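Local coordinates for pyruvate kinase 1 (PDB 4KCV) that catalyses the last step of glycolysis, transferring the phosphate of phosphoenolpyruvate to ADP to give pyruvate and ATP, at the interface of chains A and B. Sequence-based numbering; all coordinates share one arbitrary frame. Chains: chain A/B, Pyruvate kinase 1.

The interface of chains A and B. Residues chain A 263-264, 267-268, 297-298; chain B 311.
B:Arg311 reaches into chain A at a two-fold symmetric interface between barrel domains. Pyruvate kinases are typically tetramers, the deposited assembly holds four copies, and this patch joins two of its subunits. The arginine starts helix 311-323 of chain B and lies across the start of helix 263-269 of chain A. That helix start belongs to the family's conserved ARGDLG stretch, whose backbone helps bind substrate, so B:Arg311 may steady the neighbouring active site. Its chain bends at chi2 (-53°) and then runs straight through chi3, which carries the guanidinium to the backbone of that helix.

Two neighbouring carbonyls receive the group. B:Arg311 NE donates to A:Arg263 O at 2.8 Å. The oxygen sits at the guanidinium edge, nearly in its plane, but the donor stands above the carbonyl plane. B:Arg311 NH2 donates to A:Gly264 O, also at 2.8 Å, and here the donor lies in the carbonyl plane, on a lone pair. Together the two bonds should fix the rotation of the guanidinium. B:Arg311 NH2 also passes 3.5 Å from A:Gly267 C, in the next turn of the helix.

The other end of B:Arg311 is held through its backbone. B:Arg311 N donates to the side-chain amide oxygen A:Gln298 OE1 at 2.8 Å, a fairly straight bond, 161° at the hydrogen. The amide and the B:Arg311 guanidinium are almost perpendicular.

The two arginine side chains run antiparallel alongside one another. B:Arg311 CB rests over one face of the A:Arg263 guanidinium, off its centre. That guanidinium is tied within its own chain: A:Arg263 NH2 donates to A:Thr297 O at 2.9 Å. The methyl A:Thr297 CG2 lies alongside the B:Arg311 chain, 4.1 Å from B:Arg311 CG.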
ATOM      1  N   ARG A 263     -26.194 -21.209  -6.472  1.00 16.20           N
ATOM      2  CA  ARG A 263     -26.875 -20.216  -5.599  1.00 17.12           C
ATOM      3  C   ARG A 263     -28.350 -20.527  -5.337  1.00 17.38           C
ATOM      4  O   ARG A 263     -28.929 -20.056  -4.367  1.00 18.98           O
ATOM      5  CB  ARG A 263     -26.736 -18.817  -6.199  1.00 15.82           C
ATOM      6  CG  ARG A 263     -25.299 -18.357  -6.314  1.00 14.92           C
ATOM      7  CD  ARG A 263     -25.233 -16.903  -6.751  1.00 15.48           C
ATOM      8  NE  ARG A 263     -25.958 -16.676  -7.994  1.00 15.07           N
ATOM      9  CZ  ARG A 263     -26.056 -15.498  -8.594  1.00 15.12           C
ATOM     10  NH1 ARG A 263     -25.453 -14.427  -8.085  1.00 14.35           N
ATOM     11  NH2 ARG A 263     -26.799 -15.375  -9.686  1.00 16.30           N
ATOM     12  N   GLY A 264     -28.966 -21.277  -6.234  1.00 18.38           N
ATOM     13  CA  GLY A 264     -30.388 -21.565  -6.124  1.00 19.27           C
ATOM     14  C   GLY A 264     -30.662 -22.411  -4.901  1.00 19.97           C
ATOM     15  O   GLY A 264     -31.324 -21.958  -3.956  1.00 19.64           O
ATOM     16  N   GLY A 267     -29.308 -20.625  -1.547  1.00 20.30           N
ATOM     17  CA  GLY A 267     -30.179 -19.560  -1.031  1.00 19.48           C
ATOM     18  C   GLY A 267     -31.494 -20.130  -0.485  1.00 22.27           C
ATOM     19  O   GLY A 267     -32.301 -19.415   0.111  1.00 19.77           O
ATOM     20  N   VAL A 268     -31.664 -21.434  -0.626  1.00 22.68           N
ATOM     21  CA  VAL A 268     -32.703 -22.143   0.091  1.00 25.19           C
ATOM     22  C   VAL A 268     -32.202 -22.607   1.456  1.00 24.01           C
ATOM     23  O   VAL A 268     -32.912 -22.505   2.436  1.00 25.01           O
ATOM     24  CB  VAL A 268     -33.239 -23.346  -0.724  1.00 25.18           C
ATOM     25  CG1 VAL A 268     -34.056 -24.265   0.163  1.00 26.56           C
ATOM     26  CG2 VAL A 268     -34.074 -22.852  -1.899  1.00 26.61           C
ATOM     27  N   THR A 297     -27.110 -19.577 -11.560  1.00 16.68           N
ATOM     28  CA  THR A 297     -28.509 -19.590 -11.103  1.00 17.34           C
ATOM     29  C   THR A 297     -29.192 -18.227 -11.218  1.00 17.31           C
ATOM     30  O   THR A 297     -28.853 -17.296 -10.492  1.00 15.79           O
ATOM     31  CB  THR A 297     -28.679 -20.153  -9.684  1.00 18.73           C
ATOM     32  OG1 THR A 297     -28.126 -21.470  -9.643  1.00 22.81           O
ATOM     33  CG2 THR A 297     -30.192 -20.236  -9.318  1.00 18.78           C
ATOM     34  N   GLN A 298     -30.152 -18.138 -12.140  1.00 17.32           N
ATOM     35  CA  GLN A 298     -31.021 -16.958 -12.306  1.00 18.11           C
ATOM     36  C   GLN A 298     -30.266 -15.686 -12.683  1.00 18.67           C
ATOM     37  O   GLN A 298     -30.774 -14.569 -12.496  1.00 20.72           O
ATOM     38  CB  GLN A 298     -31.880 -16.710 -11.066  1.00 19.58           C
ATOM     39  CG  GLN A 298     -32.878 -17.840 -10.723  1.00 18.36           C
ATOM     40  CD  GLN A 298     -33.668 -17.529  -9.449  1.00 18.50           C
ATOM     41  OE1 GLN A 298     -33.117 -17.030  -8.474  1.00 17.76           O
ATOM     42  NE2 GLN A 298     -34.979 -17.707  -9.507  1.00 19.12           N
TER
ATOM     43  N   ARG B 311     -31.892 -14.734  -7.367  1.00 17.16           N
ATOM     44  CA  ARG B 311     -30.501 -14.615  -6.951  1.00 17.36           C
ATOM     45  C   ARG B 311     -29.837 -13.359  -7.505  1.00 17.72           C
ATOM     46  O   ARG B 311     -29.094 -12.700  -6.800  1.00 16.93           O
ATOM     47  CB  ARG B 311     -29.696 -15.876  -7.315  1.00 18.15           C
ATOM     48  CG  ARG B 311     -30.244 -17.158  -6.668  1.00 18.73           C
ATOM     49  CD  ARG B 311     -30.375 -16.990  -5.169  1.00 21.25           C
ATOM     50  NE  ARG B 311     -30.938 -18.169  -4.534  1.00 26.61           N
ATOM     51  CZ  ARG B 311     -32.227 -18.319  -4.252  1.00 32.40           C
ATOM     52  NH1 ARG B 311     -33.078 -17.354  -4.571  1.00 36.04           N
ATOM     53  NH2 ARG B 311     -32.681 -19.465  -3.721  1.00 27.91           N
TER